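Local coordinates for GTN Reductase (Agrobacterium tumefaciens, PDB 5N6G), which binds flavin mononucleotide and, as an ene-reductase of the Old Yellow Enzyme family, probably reduces activated carbon-carbon double bonds with NADH or NADPH as hydride source, at residues A[3-8]-A[312-317]; A[266-271]-A[306-311]; A[301-306]-A[324-329]. All blocks are in the same frame, centred on the assembly; numbering follows the deposited sequence. Where two conformers were deposited one is given.

Contact 1: A[3-8]-A[312-317]; sequences SLFEPA and SAIEAV
Leu4 and Ile314 bring the two backbones together, with 5.6 Å between the CA of Leu4 and the CA of Ile314. Segment 3-8 is irregular here: Ser3 to Glu6 make a type I beta turn, whereas 312-317 is a run of helix. The turn is stiffened from within, since Ser3 OG accepts the N-H of Phe5 in an ST turn and Ser3 N gives its hydrogen to Glu6 OE1, which it meets from above the carboxylate plane. A single water ties the main chains together: it accepts from Leu4 N at 2.9 Å and donates to Ile314 O at 2.8 Å.

The direct contact is apolar, and Leu4 is at its centre. Its CG stands anti to the backbone N (chi1 -177°). Of the two methyls beyond it, CD2 rests on Ala313 CB at 3.9 Å and also touches Ile314 CG1, while CD1 meets Val317 CG2 at 3.9 Å. The Leu4 side chain runs at about a right angle to those of Ile314 and Val317. Val317 uses its other methyl on the main chain of the turn, CG1 lying 3.7 Å from Ser3 C and equally close to Leu4 N. Ile314 CD1 approaches Phe5 CE2 obliquely and more loosely, at 4.4 Å, where both residues are partly exposed.

Around this patch, Leu4 and Phe5 also pack on Ile19 of strand 19-21, and Phe5 reaches Leu341 and Lys342 of helix 337-343. Ala313 faces inward to Val325 and Phe327 of strand 324-327, so the N-terminal turn is packed against the outside of the barrel between helix 310-318, helix 337-343 and strand 19-21, the first of the barrel.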
loop_
_atom_site.group_PDB
_atom_site.type_symbol
_atom_site.label_atom_id
_atom_site.label_comp_id
_atom_site.label_asym_id
_atom_site.label_seq_id
_atom_site.Cartn_x
_atom_site.Cartn_y
_atom_site.Cartn_z
ATOM N N SER A 3 -8.887 -8.984 21.489
ATOM C CA SER A 3 -9.159 -7.562 21.595
ATOM C C SER A 3 -8.344 -6.800 20.558
ATOM O O SER A 3 -7.219 -7.178 20.241
ATOM C CB SER A 3 -8.799 -7.061 22.990
ATOM O OG SER A 3 -8.803 -5.656 23.071
ATOM N N LEU A 4 -8.925 -5.705 20.064
ATOM C CA LEU A 4 -8.208 -4.762 19.209
ATOM C C LEU A 4 -6.925 -4.268 19.865
ATOM O O LEU A 4 -5.974 -3.882 19.166
ATOM C CB LEU A 4 -9.130 -3.572 18.903
ATOM C CG LEU A 4 -8.648 -2.462 17.955
ATOM C CD1 LEU A 4 -8.427 -3.005 16.568
ATOM C CD2 LEU A 4 -9.651 -1.309 17.919
ATOM N N PHE A 5 -6.888 -4.247 21.190
ATOM C CA PHE A 5 -5.799 -3.640 21.930
ATOM C C PHE A 5 -4.728 -4.633 22.333
ATOM O O PHE A 5 -3.697 -4.217 22.863
ATOM C CB PHE A 5 -6.376 -2.903 23.148
ATOM C CG PHE A 5 -7.388 -1.865 22.758
ATOM C CD1 PHE A 5 -6.983 -0.677 22.173
ATOM C CD2 PHE A 5 -8.739 -2.091 22.935
ATOM C CE1 PHE A 5 -7.914 0.273 21.779
ATOM C CE2 PHE A 5 -9.674 -1.148 22.543
ATOM C CZ PHE A 5 -9.264 0.031 21.962
ATOM N N GLU A 6 -4.898 -5.908 22.030
ATOM C CA GLU A 6 -3.883 -6.843 22.481
ATOM C C GLU A 6 -2.900 -7.181 21.367
ATOM O O GLU A 6 -3.158 -6.946 20.182
ATOM C CB GLU A 6 -4.539 -8.114 23.027
ATOM C CG GLU A 6 -4.885 -9.152 22.012
ATOM C CD GLU A 6 -5.663 -10.311 22.630
ATOM O OE1 GLU A 6 -6.823 -10.096 23.036
ATOM O OE2 GLU A 6 -5.106 -11.426 22.727
ATOM N N PRO A 7 -1.734 -7.715 21.725
ATOM C CA PRO A 7 -0.680 -7.932 20.726
ATOM C C PRO A 7 -1.060 -8.962 19.680
ATOM O O PRO A 7 -1.983 -9.767 19.833
ATOM C CB PRO A 7 0.513 -8.418 21.557
ATOM C CG PRO A 7 0.208 -8.031 22.963
ATOM C CD PRO A 7 -1.272 -8.015 23.092
ATOM N N ALA A 8 -0.307 -8.923 18.587
ATOM C CA ALA A 8 -0.472 -9.872 17.504
ATOM C C ALA A 8 0.882 -10.185 16.896
ATOM O O ALA A 8 1.892 -9.533 17.189
ATOM C CB ALA A 8 -1.407 -9.332 16.432
ATOM N N SER A 312 -16.895 -0.431 15.229
ATOM C CA SER A 312 -16.819 -1.504 14.239
ATOM C C SER A 312 -15.465 -2.200 14.263
ATOM O O SER A 312 -15.390 -3.412 14.027
ATOM C CB SER A 312 -17.118 -0.968 12.835
ATOM O OG SER A 312 -16.229 0.079 12.486
ATOM N N ALA A 313 -14.388 -1.476 14.563
ATOM C CA ALA A 313 -13.093 -2.135 14.675
ATOM C C ALA A 313 -13.043 -3.061 15.877
ATOM O O ALA A 313 -12.530 -4.180 15.782
ATOM C CB ALA A 313 -11.976 -1.098 14.759
ATOM N N ILE A 314 -13.560 -2.616 17.023
ATOM C CA ILE A 314 -13.588 -3.478 18.192
ATOM C C ILE A 314 -14.382 -4.742 17.890
ATOM O O ILE A 314 -13.946 -5.859 18.193
ATOM C CB ILE A 314 -14.165 -2.718 19.393
ATOM C CG1 ILE A 314 -13.167 -1.640 19.819
ATOM C CG2 ILE A 314 -14.464 -3.672 20.544
ATOM C CD1 ILE A 314 -13.699 -0.705 20.882
ATOM N N GLU A 315 -15.544 -4.586 17.262
ATOM C CA GLU A 315 -16.415 -5.736 17.013
ATOM C C GLU A 315 -15.804 -6.682 15.978
ATOM O O GLU A 315 -15.931 -7.909 16.096
ATOM C CB GLU A 315 -17.802 -5.261 16.561
ATOM C CG GLU A 315 -18.609 -4.639 17.692
ATOM C CD GLU A 315 -19.954 -4.087 17.245
ATOM O OE1 GLU A 315 -20.332 -4.282 16.071
ATOM O OE2 GLU A 315 -20.636 -3.451 18.077
ATOM N N ALA A 316 -15.127 -6.139 14.968
ATOM C CA ALA A 316 -14.570 -6.993 13.922
ATOM C C ALA A 316 -13.456 -7.876 14.463
ATOM O O ALA A 316 -13.318 -9.037 14.056
ATOM C CB ALA A 316 -14.064 -6.141 12.757
ATOM N N VAL A 317 -12.650 -7.355 15.385
ATOM C CA VAL A 317 -11.594 -8.179 15.967
ATOM C C VAL A 317 -12.176 -9.173 16.959
ATOM O O VAL A 317 -11.835 -10.360 16.932
ATOM C CB VAL A 317 -10.509 -7.295 16.604
ATOM C CG1 VAL A 317 -9.470 -8.138 17.309
ATOM C CG2 VAL A 317 -9.831 -6.458 15.516
HETATM O O HOH W 1 -11.847 -5.841 20.091
#

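Contact 2: A[266-271]-A[306-311]; sequences VVEGAT and NGYDRQ. With FMN (flavin mononucleotide), chain B.
Asn306 lays its side chain over the backbone of Glu268 to Ala270, with CB 3.4 Å from Glu268 O and the carboxamide reaching on between the carbonyls. CG is anti to the backbone N (chi1 -170°). ND2 donates to Glu268 O at 2.8 Å. The acceptor lies close to the amide plane of Asn306, although the donor is tilted 35° from the plane of the carbonyl it meets. Ala270 O is also near, 2.9 Å from ND2. Just past 266-271, ND2 donates to Gly273 O and OD1 accepts from Gly272 N, so both ends of the buried amide are engaged and its rotation is fixed. Val267 CG1 touches Asn306 CB at 4.1 Å. Between the two carbonyls the chain turns at Gly269, whose backbone angles would jam a CB against the carbonyl O of Glu268.

Further out, the side chains of Tyr308 and Glu268 cross at about a right angle. The phenol OH donates to Glu268 OE1 at 2.7 Å, meeting it on the syn side and close to the carboxylate plane, with OE1 at the edge of the ring. OE1 is shared with Arg275, which makes a salt bridge to it and a cation-pi contact with the Tyr308 ring; this positive charge probably favours the ionised carboxylate.

Both segments continue to the cofactor. Gly307 N donates to FMN O1P at 2.8 Å, while Thr271 CG2 lies 3.6 Å from FMN O3' and its hydroxyl bonds with Asn181, a residue of the 2-phenylacrylic acid pocket. Joining the loops that follow neighbouring strands 263-267 and 301-305, the contact builds part of the FMN site at the C-terminal end of a TIM barrel, where enzymes of this fold carry their active sites.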
loop_
_atom_site.group_PDB
_atom_site.type_symbol
_atom_site.label_atom_id
_atom_site.label_comp_id
_atom_site.label_asym_id
_atom_site.label_seq_id
_atom_site.Cartn_x
_atom_site.Cartn_y
_atom_site.Cartn_z
ATOM N N VAL A 266 -6.425 -5.936 3.341
ATOM C CA VAL A 266 -7.527 -5.881 2.385
ATOM C C VAL A 266 -8.304 -4.582 2.552
ATOM O O VAL A 266 -8.744 -4.244 3.661
ATOM C CB VAL A 266 -8.458 -7.100 2.531
ATOM C CG1 VAL A 266 -9.053 -7.180 3.927
ATOM C CG2 VAL A 266 -9.564 -7.067 1.488
ATOM N N VAL A 267 -8.493 -3.878 1.437
ATOM C CA VAL A 267 -9.398 -2.736 1.332
ATOM C C VAL A 267 -10.776 -3.287 1.012
ATOM O O VAL A 267 -10.985 -3.898 -0.045
ATOM C CB VAL A 267 -8.939 -1.752 0.240
ATOM C CG1 VAL A 267 -9.918 -0.584 0.098
ATOM C CG2 VAL A 267 -7.521 -1.235 0.516
ATOM N N GLU A 268 -11.728 -3.042 1.902
ATOM C CA GLU A 268 -13.087 -3.532 1.758
ATOM C C GLU A 268 -13.933 -2.442 1.109
ATOM O O GLU A 268 -14.280 -1.446 1.752
ATOM C CB GLU A 268 -13.633 -3.947 3.122
ATOM C CG GLU A 268 -12.809 -5.085 3.718
ATOM C CD GLU A 268 -13.196 -5.452 5.145
ATOM O OE1 GLU A 268 -13.549 -4.555 5.949
ATOM O OE2 GLU A 268 -13.121 -6.658 5.454
ATOM N N GLY A 269 -14.267 -2.633 -0.160
ATOM C CA GLY A 269 -15.057 -1.664 -0.889
ATOM C C GLY A 269 -14.233 -0.705 -1.725
ATOM O O GLY A 269 -13.070 -0.937 -2.051
ATOM N N ALA A 270 -14.877 0.397 -2.099
ATOM C CA ALA A 270 -14.170 1.445 -2.821
ATOM C C ALA A 270 -13.236 2.178 -1.867
ATOM O O ALA A 270 -13.645 2.589 -0.779
ATOM C CB ALA A 270 -15.171 2.412 -3.454
ATOM N N THR A 271 -11.970 2.322 -2.258
ATOM C CA THR A 271 -11.002 2.953 -1.370
ATOM C C THR A 271 -11.458 4.355 -1.023
ATOM O O THR A 271 -11.579 5.211 -1.907
ATOM C CB THR A 271 -9.626 2.999 -2.035
ATOM O OG1 THR A 271 -9.353 1.740 -2.664
ATOM C CG2 THR A 271 -8.569 3.280 -0.972
ATOM N N ASN A 306 -10.971 0.276 5.560
ATOM C CA ASN A 306 -11.831 1.165 4.786
ATOM C C ASN A 306 -13.132 1.440 5.535
ATOM O O ASN A 306 -14.019 0.583 5.651
ATOM C CB ASN A 306 -12.114 0.649 3.375
ATOM C CG ASN A 306 -12.795 1.714 2.518
ATOM O OD1 ASN A 306 -12.358 2.867 2.477
ATOM N ND2 ASN A 306 -13.901 1.345 1.873
ATOM N N GLY A 307 -13.236 2.644 6.086
ATOM C CA GLY A 307 -14.460 3.073 6.732
ATOM C C GLY A 307 -14.679 2.558 8.135
ATOM O O GLY A 307 -15.799 2.662 8.642
ATOM N N TYR A 308 -13.665 1.991 8.776
ATOM C CA TYR A 308 -13.832 1.538 10.152
ATOM C C TYR A 308 -13.869 2.722 11.104
ATOM O O TYR A 308 -13.292 3.779 10.835
ATOM C CB TYR A 308 -12.691 0.602 10.544
ATOM C CG TYR A 308 -12.872 -0.786 10.024
ATOM C CD1 TYR A 308 -13.594 -1.712 10.751
ATOM C CD2 TYR A 308 -12.347 -1.173 8.796
ATOM C CE1 TYR A 308 -13.782 -2.999 10.295
ATOM C CE2 TYR A 308 -12.537 -2.478 8.316
ATOM C CZ TYR A 308 -13.268 -3.376 9.078
ATOM O OH TYR A 308 -13.485 -4.660 8.656
ATOM N N ASP A 309 -14.561 2.531 12.226
ATOM C CA ASP A 309 -14.550 3.443 13.363
ATOM C C ASP A 309 -14.311 2.618 14.623
ATOM O O ASP A 309 -14.075 1.407 14.557
ATOM C CB ASP A 309 -15.838 4.279 13.436
ATOM C CG ASP A 309 -17.105 3.446 13.668
ATOM O OD1 ASP A 309 -17.035 2.275 14.108
ATOM O OD2 ASP A 309 -18.195 3.993 13.411
ATOM N N ARG A 310 -14.330 3.278 15.780
ATOM C CA ARG A 310 -13.969 2.577 17.008
ATOM C C ARG A 310 -14.841 1.343 17.210
ATOM O O ARG A 310 -14.323 0.234 17.399
ATOM C CB ARG A 310 -14.085 3.507 18.205
ATOM C CG ARG A 310 -13.611 2.865 19.510
ATOM C CD ARG A 310 -13.780 3.762 20.718
ATOM N NE ARG A 310 -13.129 3.178 21.896
ATOM C CZ ARG A 310 -13.722 2.402 22.803
ATOM N NH1 ARG A 310 -14.998 2.060 22.682
ATOM N NH2 ARG A 310 -13.013 1.931 23.820
ATOM N N GLN A 311 -16.167 1.510 17.170
ATOM C CA GLN A 311 -17.049 0.402 17.533
ATOM C C GLN A 311 -16.948 -0.743 16.525
ATOM O O GLN A 311 -16.901 -1.918 16.916
ATOM C CB GLN A 311 -18.494 0.883 17.653
ATOM C CG GLN A 311 -19.421 -0.146 18.305
ATOM C CD GLN A 311 -18.907 -0.629 19.655
ATOM O OE1 GLN A 311 -18.386 0.150 20.455
ATOM N NE2 GLN A 311 -19.032 -1.925 19.903
HETATM N N1 FMN B . -3.541 3.624 -0.017
HETATM C C2 FMN B . -2.380 2.959 -0.325
HETATM O O2 FMN B . -2.356 1.719 -0.494
HETATM N N3 FMN B . -1.200 3.665 -0.420
HETATM C C4 FMN B . -1.061 5.033 -0.274
HETATM O O4 FMN B . 0.049 5.561 -0.334
HETATM C C4A FMN B . -2.294 5.730 0.017
HETATM N N5 FMN B . -2.243 7.025 0.203
HETATM C C5A FMN B . -3.396 7.655 0.640
HETATM C C6 FMN B . -3.331 9.008 0.953
HETATM C C7 FMN B . -4.424 9.664 1.503
HETATM C C7M FMN B . -4.294 11.125 1.856
HETATM C C8 FMN B . -5.613 8.965 1.738
HETATM C C8M FMN B . -6.794 9.629 2.391
HETATM C C9 FMN B . -5.693 7.615 1.405
HETATM C C9A FMN B . -4.588 6.957 0.866
HETATM N N10 FMN B . -4.601 5.566 0.625
HETATM C C10 FMN B . -3.480 4.928 0.172
HETATM C "C1'" FMN B . -5.781 4.796 1.047
HETATM C "C2'" FMN B . -5.761 4.552 2.551
HETATM O "O2'" FMN B . -4.665 3.705 2.911
HETATM C "C3'" FMN B . -7.056 3.931 3.076
HETATM O "O3'" FMN B . -7.327 2.723 2.370
HETATM C "C4'" FMN B . -8.271 4.848 2.948
HETATM O "O4'" FMN B . -7.990 6.125 3.526
HETATM C "C5'" FMN B . -9.519 4.238 3.558
HETATM O "O5'" FMN B . -9.341 4.037 4.974
HETATM P P FMN B . -9.989 4.981 6.126
HETATM O O1P FMN B . -11.488 4.852 5.956
HETATM O O2P FMN B . -9.520 6.390 5.804
HETATM O O3P FMN B . -9.459 4.431 7.399
#

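Contact 3: A[301-306]-A[324-329]; sequences LWIANN and AVAFGK. With FMN (flavin mononucleotide), chain B.
Leu301 and Ile303 pack on the small side chains of the neighbouring strand: Leu301 CD2 lies 4.1 Å from Ala324 CB, and Ile303 CG2 meets Ala326 CB at 3.9 Å. The main chains pair in parallel, Ile303 beside Ala324 and Ala304 beside Val325. Ala304 bonds to strand 324-327 through both its N, donating to Ala324 O, and its O, accepting from Ala326 N at 2.9 Å; the bond from Ala324 N to Trp302 O is longer and more bent. The short strand axes cross at -37°. With helix 310-318 between them in sequence, these strands form a right-handed beta-alpha-beta unit, the last two strands of the eight-stranded TIM barrel.

Past the pairing, side-chain bonds take over. Asn305 ND2 donates to Ala326 O from above its carbonyl plane, at 3.0 Å, and also to FMN O5'; its OD1 accepts from the ribityl hydroxyl O3' of FMN at 2.6 Å. Phosphate binding completes the set: Gly328 N donates to FMN O3P at 2.8 Å, while Lys329 grips FMN O2P through N and, its chain bent back at chi3 and chi4, through NZ at 2.8 Å. One water bridges Asn306 N, Ala326 O and FMN O3P.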
loop_
_atom_site.group_PDB
_atom_site.type_symbol
_atom_site.label_atom_id
_atom_site.label_comp_id
_atom_site.label_asym_id
_atom_site.label_seq_id
_atom_site.Cartn_x
_atom_site.Cartn_y
_atom_site.Cartn_z
ATOM N N LEU A 301 -1.432 -12.506 9.191
ATOM C CA LEU A 301 -2.358 -11.638 9.903
ATOM C C LEU A 301 -3.317 -11.000 8.900
ATOM O O LEU A 301 -2.893 -10.472 7.866
ATOM C CB LEU A 301 -1.572 -10.554 10.652
ATOM C CG LEU A 301 -2.358 -9.777 11.696
ATOM C CD1 LEU A 301 -2.603 -10.646 12.906
ATOM C CD2 LEU A 301 -1.613 -8.505 12.083
ATOM N N TRP A 302 -4.608 -11.057 9.192
ATOM C CA TRP A 302 -5.633 -10.552 8.288
ATOM C C TRP A 302 -6.002 -9.139 8.740
ATOM O O TRP A 302 -6.706 -8.966 9.752
ATOM C CB TRP A 302 -6.860 -11.460 8.300
ATOM C CG TRP A 302 -7.805 -11.178 7.191
ATOM C CD1 TRP A 302 -8.918 -10.378 7.242
ATOM C CD2 TRP A 302 -7.728 -11.670 5.846
ATOM N NE1 TRP A 302 -9.530 -10.345 6.012
ATOM C CE2 TRP A 302 -8.823 -11.132 5.140
ATOM C CE3 TRP A 302 -6.850 -12.526 5.176
ATOM C CZ2 TRP A 302 -9.072 -11.437 3.807
ATOM C CZ3 TRP A 302 -7.072 -12.795 3.853
ATOM C CH2 TRP A 302 -8.167 -12.252 3.177
ATOM N N ILE A 303 -5.550 -8.144 7.978
ATOM C CA ILE A 303 -5.686 -6.734 8.320
ATOM C C ILE A 303 -6.733 -6.147 7.396
ATOM O O ILE A 303 -6.597 -6.236 6.177
ATOM C CB ILE A 303 -4.364 -5.960 8.157
ATOM C CG1 ILE A 303 -3.220 -6.612 8.937
ATOM C CG2 ILE A 303 -4.600 -4.509 8.537
ATOM C CD1 ILE A 303 -1.852 -5.951 8.665
ATOM N N ALA A 304 -7.754 -5.534 7.959
ATOM C CA ALA A 304 -8.835 -4.983 7.161
ATOM C C ALA A 304 -8.825 -3.470 7.246
ATOM O O ALA A 304 -8.423 -2.895 8.251
ATOM C CB ALA A 304 -10.197 -5.487 7.631
ATOM N N ASN A 305 -9.306 -2.848 6.174
ATOM C CA ASN A 305 -9.336 -1.408 6.038
ATOM C C ASN A 305 -10.584 -0.982 5.292
ATOM O O ASN A 305 -11.155 -1.753 4.511
ATOM C CB ASN A 305 -8.116 -0.910 5.264
ATOM C CG ASN A 305 -8.254 0.522 4.850
ATOM O OD1 ASN A 305 -8.602 0.827 3.709
ATOM N ND2 ASN A 305 -8.006 1.426 5.783
ATOM N N ASN A 306 -10.971 0.276 5.560
ATOM C CA ASN A 306 -11.831 1.165 4.786
ATOM C C ASN A 306 -13.132 1.440 5.535
ATOM O O ASN A 306 -14.019 0.583 5.651
ATOM C CB ASN A 306 -12.114 0.649 3.375
ATOM C CG ASN A 306 -12.795 1.714 2.518
ATOM O OD1 ASN A 306 -12.358 2.867 2.477
ATOM N ND2 ASN A 306 -13.901 1.345 1.873
ATOM N N ALA A 324 -6.822 -7.502 12.654
ATOM C CA ALA A 324 -6.357 -6.157 12.947
ATOM C C ALA A 324 -7.072 -5.223 11.982
ATOM O O ALA A 324 -7.578 -5.654 10.938
ATOM C CB ALA A 324 -4.836 -6.023 12.806
ATOM N N VAL A 325 -7.103 -3.942 12.343
ATOM C CA VAL A 325 -7.778 -2.914 11.556
ATOM C C VAL A 325 -6.789 -1.790 11.274
ATOM O O VAL A 325 -6.119 -1.294 12.189
ATOM C CB VAL A 325 -9.026 -2.373 12.282
ATOM C CG1 VAL A 325 -9.597 -1.184 11.521
ATOM C CG2 VAL A 325 -10.084 -3.482 12.438
ATOM N N ALA A 326 -6.693 -1.410 10.006
ATOM C CA ALA A 326 -5.863 -0.302 9.576
ATOM C C ALA A 326 -6.745 0.914 9.358
ATOM O O ALA A 326 -7.773 0.834 8.677
ATOM C CB ALA A 326 -5.109 -0.647 8.301
ATOM N N PHE A 327 -6.339 2.027 9.937
ATOM C CA PHE A 327 -7.047 3.293 9.829
ATOM C C PHE A 327 -6.204 4.247 9.009
ATOM O O PHE A 327 -5.004 4.375 9.264
ATOM C CB PHE A 327 -7.274 3.916 11.198
ATOM C CG PHE A 327 -8.115 3.078 12.146
ATOM C CD1 PHE A 327 -9.478 3.266 12.219
ATOM C CD2 PHE A 327 -7.524 2.147 12.984
ATOM C CE1 PHE A 327 -10.250 2.540 13.116
ATOM C CE2 PHE A 327 -8.285 1.401 13.869
ATOM C CZ PHE A 327 -9.642 1.606 13.938
ATOM N N GLY A 328 -6.837 4.937 8.061
ATOM C CA GLY A 328 -6.157 5.916 7.238
ATOM C C GLY A 328 -6.404 7.337 7.717
ATOM O O GLY A 328 -5.580 7.921 8.426
ATOM N N LYS A 329 -7.563 7.905 7.374
ATOM C CA LYS A 329 -7.810 9.308 7.682
ATOM C C LYS A 329 -7.766 9.582 9.180
ATOM O O LYS A 329 -7.322 10.652 9.598
ATOM C CB LYS A 329 -9.149 9.743 7.091
ATOM C CG LYS A 329 -9.116 9.796 5.559
ATOM C CD LYS A 329 -10.390 10.376 4.988
ATOM C CE LYS A 329 -11.561 9.440 5.188
ATOM N NZ LYS A 329 -11.362 8.099 4.572
HETATM N N1 FMN B . -3.541 3.624 -0.017
HETATM C C2 FMN B . -2.380 2.959 -0.325
HETATM O O2 FMN B . -2.356 1.719 -0.494
HETATM N N3 FMN B . -1.200 3.665 -0.420
HETATM C C4 FMN B . -1.061 5.033 -0.274
HETATM O O4 FMN B . 0.049 5.561 -0.334
HETATM C C4A FMN B . -2.294 5.730 0.017
HETATM N N5 FMN B . -2.243 7.025 0.203
HETATM C C5A FMN B . -3.396 7.655 0.640
HETATM C C6 FMN B . -3.331 9.008 0.953
HETATM C C7 FMN B . -4.424 9.664 1.503
HETATM C C7M FMN B . -4.294 11.125 1.856
HETATM C C8 FMN B . -5.613 8.965 1.738
HETATM C C8M FMN B . -6.794 9.629 2.391
HETATM C C9 FMN B . -5.693 7.615 1.405
HETATM C C9A FMN B . -4.588 6.957 0.866
HETATM N N10 FMN B . -4.601 5.566 0.625
HETATM C C10 FMN B . -3.480 4.928 0.172
HETATM C "C1'" FMN B . -5.781 4.796 1.047
HETATM C "C2'" FMN B . -5.761 4.552 2.551
HETATM O "O2'" FMN B . -4.665 3.705 2.911
HETATM C "C3'" FMN B . -7.056 3.931 3.076
HETATM O "O3'" FMN B . -7.327 2.723 2.370
HETATM C "C4'" FMN B . -8.271 4.848 2.948
HETATM O "O4'" FMN B . -7.990 6.125 3.526
HETATM C "C5'" FMN B . -9.519 4.238 3.558
HETATM O "O5'" FMN B . -9.341 4.037 4.974
HETATM P P FMN B . -9.989 4.981 6.126
HETATM O O1P FMN B . -11.488 4.852 5.956
HETATM O O2P FMN B . -9.520 6.390 5.804
HETATM O O3P FMN B . -9.459 4.431 7.399
HETATM O O HOH W 2 -10.468 1.856 7.969
HETATM O O HOH W 3 -13.092 5.624 4.058
#

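Overall arrangement
The contacts run from the outside of the barrel, at helix 310-318, to the flavin at the ends of strands 263-267, 301-305 and 324-327. Contacts 2 and 3 have centres about 7 Å apart, share Asn306, and are joined by the pairing of strands 263-267 and 301-305; both touch FMN, contact 2 through Gly307 at the phosphate and contact 3 through Asn305, Gly328 and Lys329. Contact 1, its centre about 10 Å from that of contact 3 and about 14 Å from that of contact 2, stands back from the cofactor: the Ala313 side chain is about 10 Å from FMN. Ala313 CB still packs 3.7 Å from Phe327 CZ, and Ala316 CB lies 4.0 Å from Tyr308 CE1.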